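PDB 4I4C: UPF0255 protein frsA from Vibrio vulnificus, which probably hydrolyses carboxylic esters as a serine esterase, being a member of the FrsA family within the alpha/beta-hydrolase clan. Local coordinates for residues A[47-52]-A[87-92]; A[250-255]-A[283-288]; A[298-303]-A[342-347]; A[359-364]-A[403-408]. All coordinates share one frame; numbering follows the deposited sequence.

Interaction 1: A[47-52]-A[87-92]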
# COMPACT_ATOMS: atom_id res chain seq x y z
N SER A 47 -20.82 8.38 3.85
CA SER A 47 -21.47 7.41 4.75
C SER A 47 -20.46 6.54 5.49
O SER A 47 -20.84 5.65 6.26
CB SER A 47 -22.39 6.47 3.94
OG SER A 47 -23.56 7.13 3.51
N TRP A 48 -19.18 6.76 5.21
CA TRP A 48 -18.13 5.93 5.77
C TRP A 48 -17.01 6.84 6.21
O TRP A 48 -16.77 7.86 5.57
CB TRP A 48 -17.60 4.95 4.70
CG TRP A 48 -18.60 3.99 4.18
CD1 TRP A 48 -19.37 4.14 3.06
CD2 TRP A 48 -18.96 2.72 4.75
NE1 TRP A 48 -20.18 3.05 2.90
CE2 TRP A 48 -19.95 2.16 3.91
CE3 TRP A 48 -18.53 1.99 5.86
CZ2 TRP A 48 -20.52 0.91 4.17
CZ3 TRP A 48 -19.10 0.75 6.12
CH2 TRP A 48 -20.08 0.23 5.27
N TYR A 49 -16.36 6.50 7.32
CA TYR A 49 -15.15 7.20 7.76
C TYR A 49 -14.01 6.80 6.83
O TYR A 49 -13.40 7.65 6.16
CB TYR A 49 -14.81 6.85 9.21
CG TYR A 49 -13.35 7.02 9.55
CD1 TYR A 49 -12.77 8.28 9.66
CD2 TYR A 49 -12.53 5.91 9.76
CE1 TYR A 49 -11.41 8.42 9.96
CE2 TYR A 49 -11.20 6.04 10.08
CZ TYR A 49 -10.63 7.29 10.17
OH TYR A 49 -9.29 7.39 10.47
N ARG A 50 -13.74 5.50 6.78
CA ARG A 50 -12.75 4.96 5.85
C ARG A 50 -13.12 5.23 4.40
O ARG A 50 -14.28 5.25 4.05
CB ARG A 50 -12.61 3.46 6.07
CG ARG A 50 -11.90 3.12 7.36
CD ARG A 50 -12.12 1.68 7.72
NE ARG A 50 -11.50 1.34 9.01
CZ ARG A 50 -12.10 1.47 10.20
NH1 ARG A 50 -13.33 1.97 10.29
NH2 ARG A 50 -11.45 1.11 11.29
N ASN A 51 -12.11 5.45 3.56
CA ASN A 51 -12.34 5.36 2.13
C ASN A 51 -12.44 3.89 1.77
O ASN A 51 -11.49 3.13 1.94
CB ASN A 51 -11.23 6.05 1.33
CG ASN A 51 -11.49 6.02 -0.17
OD1 ASN A 51 -10.72 5.44 -0.93
ND2 ASN A 51 -12.59 6.63 -0.61
N LEU A 52 -13.62 3.49 1.32
CA LEU A 52 -13.90 2.11 0.91
C LEU A 52 -13.22 1.79 -0.41
O LEU A 52 -13.38 2.51 -1.40
CB LEU A 52 -15.41 1.93 0.75
CG LEU A 52 -16.09 1.03 1.76
CD1 LEU A 52 -15.67 1.43 3.15
CD2 LEU A 52 -17.60 1.12 1.56
N LEU A 87 -20.83 4.76 8.98
CA LEU A 87 -21.28 3.40 9.28
C LEU A 87 -20.21 2.48 9.87
O LEU A 87 -20.52 1.61 10.68
CB LEU A 87 -21.91 2.77 8.03
CG LEU A 87 -23.09 3.57 7.50
CD1 LEU A 87 -23.63 3.00 6.20
CD2 LEU A 87 -24.19 3.66 8.56
N ASP A 88 -18.96 2.69 9.49
CA ASP A 88 -17.85 1.88 9.97
C ASP A 88 -17.28 2.30 11.34
O ASP A 88 -16.22 1.82 11.74
CB ASP A 88 -16.71 1.87 8.94
CG ASP A 88 -16.30 3.27 8.52
OD1 ASP A 88 -17.20 4.13 8.38
OD2 ASP A 88 -15.08 3.52 8.36
N THR A 89 -17.97 3.16 12.08
CA THR A 89 -17.42 3.56 13.38
C THR A 89 -18.12 2.99 14.63
O THR A 89 -18.11 3.62 15.68
CB THR A 89 -17.24 5.10 13.54
OG1 THR A 89 -18.52 5.74 13.58
CG2 THR A 89 -16.38 5.69 12.38
N VAL A 90 -18.70 1.80 14.52
CA VAL A 90 -19.18 1.11 15.71
C VAL A 90 -18.02 0.98 16.70
O VAL A 90 -16.92 0.53 16.34
CB VAL A 90 -19.76 -0.30 15.38
CG1 VAL A 90 -19.80 -1.18 16.64
CG2 VAL A 90 -21.13 -0.17 14.78
N MET A 91 -18.28 1.39 17.94
CA MET A 91 -17.24 1.44 18.97
C MET A 91 -17.06 0.12 19.72
O MET A 91 -18.02 -0.45 20.25
CB MET A 91 -17.57 2.54 19.97
CG MET A 91 -17.70 3.92 19.34
SD MET A 91 -18.16 5.17 20.57
CE MET A 91 -19.93 4.98 20.61
N GLY A 92 -15.81 -0.34 19.81
CA GLY A 92 -15.48 -1.51 20.60
C GLY A 92 -15.44 -2.80 19.81
O GLY A 92 -16.06 -2.89 18.75
O HOH W 1 -13.42 1.58 13.62
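D88 OD2 is gripped twice by the same residue: R50 gives it its backbone N-H at 2.9 Å in a nearly straight bond and, from the far end of its side chain, NH1 at 3.0 Å, the latter a salt bridge. The two donors come from different sides. The backbone N meets the oxygen on its syn side, whereas NH1 meets it on the anti side, lying 33° out of the carboxylate plane. R50 CG stands beside its own backbone N (chi1 -72°), the chain runs extended to NE, and chi4 (88°) then turns CZ out of that line, with NH1 facing D88. The other oxygen, D88 OD1, takes the N-H of Y49 at 2.7 Å through its syn lone pair, so the carboxylate spans two consecutive peptide N-H groups and its rotation is fixed. W48 closes in beside it. D88 CB sits at the edge of the indole, while L87 CB lies over one face, 4.1 Å from the centre of the six-membered ring, and L52 CD2 covers the opposite face. The backbones are also tied directly, L87 N donating to S47 O at 2.9 Å. The outer ends of the two long side chains have partners of their own: R50 NE bonds to Y137 O and its guanidinium meets the W98 ring, while Y49 OH bonds to D318. What results is a loop-to-loop bridge built round one largely buried aspartate, in which side-chain oxygens bind successive backbone N-H groups and an arginine probably balances its charge, joining two connections between the N-terminal helices.

Interaction 2: A[250-255]-A[283-288]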
# COMPACT_ATOMS: atom_id res chain seq x y z
N ALA A 250 18.81 0.78 0.14
CA ALA A 250 19.53 -0.17 0.98
C ALA A 250 19.15 -1.59 0.60
O ALA A 250 20.00 -2.48 0.59
CB ALA A 250 19.26 0.09 2.47
N VAL A 251 17.88 -1.81 0.30
CA VAL A 251 17.44 -3.13 -0.14
C VAL A 251 18.05 -3.44 -1.51
O VAL A 251 18.46 -4.57 -1.77
CB VAL A 251 15.90 -3.25 -0.20
CG1 VAL A 251 15.49 -4.54 -0.87
CG2 VAL A 251 15.28 -3.18 1.20
N LEU A 252 18.13 -2.43 -2.37
CA LEU A 252 18.78 -2.59 -3.68
C LEU A 252 20.25 -2.96 -3.51
O LEU A 252 20.74 -3.92 -4.12
CB LEU A 252 18.63 -1.33 -4.53
CG LEU A 252 19.33 -1.25 -5.89
CD1 LEU A 252 18.86 -2.32 -6.85
CD2 LEU A 252 19.14 0.14 -6.51
N ASN A 253 20.96 -2.21 -2.67
CA ASN A 253 22.37 -2.47 -2.43
C ASN A 253 22.62 -3.82 -1.78
O ASN A 253 23.72 -4.37 -1.88
CB ASN A 253 23.00 -1.36 -1.59
CG ASN A 253 23.04 -0.04 -2.32
OD1 ASN A 253 22.99 0.01 -3.55
ND2 ASN A 253 23.13 1.05 -1.56
N GLU A 254 21.61 -4.36 -1.11
CA GLU A 254 21.71 -5.67 -0.48
C GLU A 254 21.58 -6.84 -1.48
O GLU A 254 22.06 -7.95 -1.21
CB GLU A 254 20.68 -5.79 0.65
CG GLU A 254 20.79 -7.09 1.44
CD GLU A 254 22.06 -7.15 2.27
OE1 GLU A 254 22.62 -6.08 2.56
OE2 GLU A 254 22.49 -8.28 2.62
N LEU A 255 20.93 -6.60 -2.62
CA LEU A 255 20.70 -7.68 -3.59
C LEU A 255 21.98 -8.34 -4.11
O LEU A 255 21.95 -9.47 -4.60
CB LEU A 255 19.83 -7.20 -4.75
CG LEU A 255 18.39 -6.78 -4.41
CD1 LEU A 255 17.63 -6.38 -5.67
CD2 LEU A 255 17.65 -7.88 -3.65
N PHE A 283 16.06 7.62 -10.46
CA PHE A 283 16.97 8.71 -10.79
C PHE A 283 18.27 8.54 -10.02
O PHE A 283 19.34 8.89 -10.52
CB PHE A 283 16.34 10.05 -10.43
CG PHE A 283 15.37 10.56 -11.46
CD1 PHE A 283 14.03 10.22 -11.40
CD2 PHE A 283 15.79 11.40 -12.48
CE1 PHE A 283 13.13 10.70 -12.33
CE2 PHE A 283 14.90 11.88 -13.42
CZ PHE A 283 13.57 11.53 -13.34
N LEU A 284 18.18 7.99 -8.81
CA LEU A 284 19.36 7.83 -7.97
C LEU A 284 20.27 6.69 -8.43
O LEU A 284 21.50 6.80 -8.38
CB LEU A 284 18.96 7.65 -6.51
CG LEU A 284 18.35 8.88 -5.82
CD1 LEU A 284 17.66 8.49 -4.52
CD2 LEU A 284 19.40 9.92 -5.55
N GLU A 285 19.68 5.59 -8.89
CA GLU A 285 20.47 4.43 -9.28
C GLU A 285 20.18 4.00 -10.72
O GLU A 285 19.47 3.03 -10.96
CB GLU A 285 20.19 3.28 -8.32
CG GLU A 285 20.56 3.60 -6.89
CD GLU A 285 22.01 3.29 -6.57
OE1 GLU A 285 22.77 2.92 -7.50
OE2 GLU A 285 22.38 3.39 -5.38
N GLN A 286 20.77 4.72 -11.67
CA GLN A 286 20.37 4.56 -13.06
C GLN A 286 20.96 3.32 -13.75
O GLN A 286 20.54 2.97 -14.86
CB GLN A 286 20.69 5.83 -13.85
CG GLN A 286 20.17 7.10 -13.19
CD GLN A 286 19.94 8.23 -14.18
OE1 GLN A 286 19.96 8.02 -15.39
NE2 GLN A 286 19.71 9.44 -13.67
N GLU A 287 21.91 2.65 -13.10
CA GLU A 287 22.50 1.45 -13.69
C GLU A 287 21.88 0.20 -13.10
O GLU A 287 21.54 -0.75 -13.82
CB GLU A 287 24.02 1.42 -13.47
CG GLU A 287 24.80 2.24 -14.51
CD GLU A 287 24.54 1.75 -15.92
OE1 GLU A 287 24.78 0.56 -16.19
OE2 GLU A 287 24.08 2.57 -16.76
N LYS A 288 21.73 0.22 -11.78
CA LYS A 288 21.18 -0.91 -11.04
C LYS A 288 19.70 -1.13 -11.33
O LYS A 288 19.22 -2.26 -11.25
CB LYS A 288 21.39 -0.73 -9.54
CG LYS A 288 22.85 -0.72 -9.12
CD LYS A 288 22.98 -0.32 -7.66
CE LYS A 288 24.42 -0.02 -7.30
NZ LYS A 288 24.52 0.68 -5.98
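N253 and K288 meet with their side chains crossing at about a right angle, and K288 NZ donates to N253 OD1 at 2.9 Å. The ammonium does not lie flat with the amide; it is tilted 33° out of the carbonyl plane. K288 gets that far because its chain runs extended beyond CG, which carries NZ across to the helix. On the way it passes L252 obliquely, with K288 CB 3.9 Å from L252 CD2, so the lysine contributes to the apolar as well as the polar part of the contact. E285 shares the apolar side. L252 starts out toward the other segment, CG anti to its backbone N (chi1 175°), and runs alongside E285 with the opposite heading, L252 CD2 touching E285 CG at 3.8 Å. E285 folds at chi2 (-88°), which turns its CD aside. Its OE1 pairs weakly with K288 NZ as a salt bridge, while OE2 is held by Q249, one turn back along the helix of N253. Helix 246-254 thus meets the turn that ends helix 273-284. V251, on the same helix, packs against I173, I180 and L225 of the strands, L252 also touches I289, and 283-288 leads on towards strand 291-295.

Interaction 3: A[298-303]-A[342-347]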
# COMPACT_ATOMS: atom_id res chain seq x y z
N PRO A 298 1.24 9.90 -6.26
CA PRO A 298 1.13 11.35 -6.03
C PRO A 298 2.46 12.04 -6.29
O PRO A 298 3.16 12.42 -5.34
CB PRO A 298 0.78 11.44 -4.53
CG PRO A 298 1.41 10.22 -3.93
CD PRO A 298 1.32 9.14 -5.00
N ILE A 299 2.81 12.19 -7.56
CA ILE A 299 4.12 12.71 -7.96
C ILE A 299 4.36 14.15 -7.52
O ILE A 299 5.44 14.49 -7.03
CB ILE A 299 4.32 12.63 -9.48
CG1 ILE A 299 4.36 11.18 -9.96
CG2 ILE A 299 5.58 13.37 -9.91
CD1 ILE A 299 5.27 10.28 -9.15
N HIS A 300 3.36 14.99 -7.71
CA HIS A 300 3.54 16.41 -7.46
C HIS A 300 2.26 17.15 -7.09
O HIS A 300 2.22 17.85 -6.07
CB HIS A 300 4.16 17.10 -8.69
CG HIS A 300 4.05 18.60 -8.66
ND1 HIS A 300 4.80 19.39 -7.82
CD2 HIS A 300 3.26 19.45 -9.37
CE1 HIS A 300 4.50 20.66 -8.01
NE2 HIS A 300 3.56 20.72 -8.95
N ASP A 301 1.24 17.02 -7.94
CA ASP A 301 0.10 17.95 -7.90
C ASP A 301 -0.57 18.08 -6.53
O ASP A 301 -0.67 19.18 -6.00
CB ASP A 301 -0.95 17.60 -8.97
CG ASP A 301 -1.97 18.71 -9.15
OD1 ASP A 301 -1.66 19.69 -9.85
OD2 ASP A 301 -3.07 18.60 -8.57
N ILE A 302 -1.01 16.96 -5.96
CA ILE A 302 -1.70 17.01 -4.67
C ILE A 302 -0.78 17.53 -3.55
O ILE A 302 -1.21 18.33 -2.72
CB ILE A 302 -2.34 15.64 -4.29
CG1 ILE A 302 -3.00 15.71 -2.92
CG2 ILE A 302 -1.33 14.51 -4.31
CD1 ILE A 302 -4.25 16.55 -2.88
N PHE A 303 0.47 17.09 -3.54
CA PHE A 303 1.41 17.47 -2.49
C PHE A 303 1.65 18.97 -2.48
O PHE A 303 1.88 19.58 -1.43
CB PHE A 303 2.73 16.73 -2.66
CG PHE A 303 2.68 15.30 -2.22
CD1 PHE A 303 1.71 14.88 -1.33
CD2 PHE A 303 3.59 14.38 -2.69
CE1 PHE A 303 1.65 13.57 -0.92
CE2 PHE A 303 3.53 13.05 -2.28
CZ PHE A 303 2.56 12.65 -1.39
N SER A 342 6.74 16.38 -3.06
CA SER A 342 6.71 16.47 -4.52
C SER A 342 8.10 16.24 -5.11
O SER A 342 9.08 16.82 -4.66
CB SER A 342 6.19 17.84 -4.95
OG SER A 342 6.64 18.20 -6.25
N LEU A 343 8.15 15.41 -6.15
CA LEU A 343 9.41 15.08 -6.82
C LEU A 343 9.85 16.21 -7.74
O LEU A 343 10.99 16.22 -8.21
CB LEU A 343 9.27 13.77 -7.61
CG LEU A 343 9.13 12.47 -6.82
CD1 LEU A 343 8.97 11.29 -7.79
CD2 LEU A 343 10.33 12.25 -5.92
N LYS A 344 8.94 17.14 -8.01
CA LYS A 344 9.26 18.37 -8.71
C LYS A 344 9.89 19.35 -7.71
O LYS A 344 10.94 19.94 -7.99
CB LYS A 344 8.00 18.97 -9.33
CG LYS A 344 8.25 20.10 -10.31
CD LYS A 344 6.98 20.90 -10.53
CE LYS A 344 6.75 21.17 -12.01
NZ LYS A 344 7.87 21.92 -12.61
N VAL A 345 9.26 19.51 -6.55
CA VAL A 345 9.80 20.35 -5.49
C VAL A 345 11.19 19.88 -5.02
O VAL A 345 12.04 20.70 -4.64
CB VAL A 345 8.81 20.49 -4.33
CG1 VAL A 345 9.43 21.28 -3.17
CG2 VAL A 345 7.55 21.17 -4.83
N GLN A 346 11.44 18.58 -5.11
CA GLN A 346 12.74 18.03 -4.75
C GLN A 346 13.80 18.15 -5.86
O GLN A 346 14.99 17.98 -5.61
CB GLN A 346 12.60 16.59 -4.29
CG GLN A 346 11.67 16.42 -3.11
CD GLN A 346 11.66 15.00 -2.60
OE1 GLN A 346 12.54 14.22 -2.93
NE2 GLN A 346 10.65 14.65 -1.80
N GLY A 347 13.37 18.45 -7.08
CA GLY A 347 14.27 18.77 -8.19
C GLY A 347 14.51 17.65 -9.19
O GLY A 347 15.36 17.76 -10.08
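F303 and S342 pack together beside the hexanoic acid pocket: the side chain of F303 lies about 4 Å from the bound ligand, and its ring also meets F273, which lines that site, and W341. F303 CD2 rests 3.7 Å from S342 N. The polar tie is made by H300 and S342. H300 ND1 and S342 OG share a hydrogen bond of 2.7 Å, close to straight, with the hydroxyl at the edge of the imidazole and in its plane; either could be the donor. The same hydroxyl, anti to its own backbone N (chi1 156°), accepts the N-H of V345 at 2.9 Å, which makes an ST motif at the start of a short helical run that closes with a type I beta turn from K344 to G347. S342 OG therefore links the histidine to the turn. K344 then folds over the imidazole, its CD above one face and 3.7 Å from the ring centre in a CH-pi contact, offset toward the rim on the CE1 side. Alongside, the backbones are joined by L343 N donating to I299 O at 3.0 Å, and S342 CA makes a CA-H...O contact with that same oxygen. On the apolar side, I299 CD1 touches L343 CD1 at 4.1 Å, with L343 leaning on helix 273-284 and I299 on V377 of helix 371-379. D373 of that second helix receives the backbone N-H groups of H300 and D301.

Interaction 4: A[359-364]-A[403-408]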
# COMPACT_ATOMS: atom_id res chain seq x y z
N LEU A 359 7.39 3.49 -16.89
CA LEU A 359 6.01 3.54 -17.35
C LEU A 359 5.19 4.08 -16.19
O LEU A 359 5.20 3.51 -15.10
CB LEU A 359 5.52 2.15 -17.73
CG LEU A 359 4.02 1.99 -17.93
CD1 LEU A 359 3.57 2.77 -19.15
CD2 LEU A 359 3.61 0.52 -18.04
N ALA A 360 4.48 5.17 -16.43
CA ALA A 360 3.78 5.89 -15.38
C ALA A 360 2.30 6.00 -15.72
O ALA A 360 1.92 6.68 -16.68
CB ALA A 360 4.41 7.26 -15.17
N MET A 361 1.47 5.32 -14.94
CA MET A 361 0.06 5.24 -15.24
C MET A 361 -0.76 5.69 -14.05
O MET A 361 -0.32 5.61 -12.90
CB MET A 361 -0.32 3.79 -15.56
CG MET A 361 0.58 3.14 -16.61
SD MET A 361 0.29 1.38 -16.85
CE MET A 361 1.00 0.69 -15.37
N SER A 362 -1.97 6.14 -14.35
CA SER A 362 -3.00 6.30 -13.35
C SER A 362 -4.33 6.21 -14.07
O SER A 362 -4.37 6.33 -15.30
CB SER A 362 -2.87 7.64 -12.62
OG SER A 362 -3.30 8.70 -13.45
N LEU A 363 -5.40 5.97 -13.32
CA LEU A 363 -6.72 5.86 -13.91
C LEU A 363 -7.27 7.25 -14.22
O LEU A 363 -6.97 8.22 -13.51
CB LEU A 363 -7.67 5.08 -12.99
CG LEU A 363 -7.63 3.54 -13.04
CD1 LEU A 363 -6.23 2.98 -12.86
CD2 LEU A 363 -8.58 2.94 -12.01
N GLU A 364 -8.07 7.35 -15.28
CA GLU A 364 -8.66 8.62 -15.68
C GLU A 364 -9.40 9.29 -14.52
O GLU A 364 -10.24 8.67 -13.87
CB GLU A 364 -9.62 8.44 -16.85
CG GLU A 364 -10.19 9.75 -17.37
CD GLU A 364 -11.16 9.57 -18.53
OE1 GLU A 364 -10.98 8.62 -19.33
OE2 GLU A 364 -12.10 10.38 -18.63
N ASP A 403 -1.60 -5.31 -16.85
CA ASP A 403 -1.15 -5.98 -18.08
C ASP A 403 -0.02 -5.20 -18.77
O ASP A 403 0.96 -5.79 -19.25
CB ASP A 403 -2.32 -6.22 -19.05
CG ASP A 403 -3.27 -7.32 -18.57
OD1 ASP A 403 -2.89 -8.10 -17.66
OD2 ASP A 403 -4.41 -7.40 -19.10
N LEU A 404 -0.16 -3.88 -18.81
CA LEU A 404 0.86 -2.97 -19.35
C LEU A 404 2.15 -3.00 -18.54
O LEU A 404 3.26 -2.84 -19.07
CB LEU A 404 0.31 -1.54 -19.35
CG LEU A 404 -0.75 -1.25 -20.41
CD1 LEU A 404 -1.42 0.07 -20.13
CD2 LEU A 404 -0.13 -1.24 -21.79
N ALA A 405 1.98 -3.20 -17.23
CA ALA A 405 3.09 -3.28 -16.29
C ALA A 405 3.95 -4.50 -16.56
O ALA A 405 5.17 -4.41 -16.63
CB ALA A 405 2.56 -3.34 -14.87
N ILE A 406 3.30 -5.65 -16.67
CA ILE A 406 4.03 -6.90 -16.85
C ILE A 406 4.72 -6.93 -18.23
O ILE A 406 5.83 -7.45 -18.37
CB ILE A 406 3.12 -8.13 -16.57
CG1 ILE A 406 3.36 -8.65 -15.15
CG2 ILE A 406 3.40 -9.25 -17.54
CD1 ILE A 406 3.43 -7.58 -14.08
N LYS A 407 4.07 -6.34 -19.23
CA LYS A 407 4.68 -6.23 -20.57
C LYS A 407 5.94 -5.38 -20.54
O LYS A 407 6.95 -5.71 -21.19
CB LYS A 407 3.69 -5.67 -21.60
CG LYS A 407 2.87 -6.74 -22.30
CD LYS A 407 3.77 -7.79 -22.97
CE LYS A 407 4.71 -7.17 -24.00
NZ LYS A 407 5.41 -8.19 -24.82
N TRP A 408 5.88 -4.29 -19.79
CA TRP A 408 7.02 -3.40 -19.62
C TRP A 408 8.16 -4.16 -18.97
O TRP A 408 9.31 -4.07 -19.40
CB TRP A 408 6.60 -2.22 -18.75
CG TRP A 408 7.55 -1.05 -18.72
CD1 TRP A 408 8.53 -0.81 -17.78
CD2 TRP A 408 7.61 0.04 -19.64
NE1 TRP A 408 9.18 0.37 -18.07
CE2 TRP A 408 8.63 0.91 -19.21
CE3 TRP A 408 6.89 0.37 -20.79
CZ2 TRP A 408 8.95 2.08 -19.88
CZ3 TRP A 408 7.20 1.53 -21.47
CH2 TRP A 408 8.22 2.38 -21.01
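L359 and M361 of strand 358-363 pack against L404, A405 and W408 of helix 394-413 in a buried, largely apolar contact between the central sheet and a helix lying on one of its faces, as in other alpha/beta-hydrolases. Strand and helix run antiparallel, 175° between their N-to-C directions, with the axes 9.8 Å apart at closest. The indole of W408 offers a flat face to the strand. L359 CB sits over the centre of its six-membered ring, 3.7 Å from the ring centroid, in a CH-pi contact; W408 CG stands anti to its own backbone N (chi1 -167°). The ring's rotation is fixed by NE1, which donates to P357 O just before the strand segment. From the same leucine, CD2 reaches one turn back along the helix, to 3.5 Å from the carbonyl oxygen L404 O and 4.1 Å from L404 CB. M361 comes in next along the strand, its sulfur SD 3.8 Å from L404 CB, and the bend at chi3 (-73°) turns CE to A405 CB at 4.4 Å. The flanking strands complete the bed for the helix: V293 of strand 291-295 touches M361, A405 and W408, and on the other side L404 meets I389 and W408 meets K385 of strand 385-389. A360 and S362 instead pack on N374 of helix 371-379, so strand 358-363 is sandwiched between two helices.

Overall arrangement
From the N terminus the four contacts follow one another in series, each closing its own loop before the next opens, so none nests in or crosses another. Interaction 1 closes a loop of helices in the N-terminal part. Interaction 2, on the opposite side of the chain's centre with the two contact centres about 40 Å apart, brings the end of helix 273-284 back to helix 246-254 across strand 266-271. Interaction 3 closes the excursion after strand 291-295 that carries helices 306-309, 314-323 and 331-337. Interaction 4 then joins strand 358-363 to the C-terminal helix. Interactions 2 and 3 come nearest, about 6 Å between closest atoms, without touching.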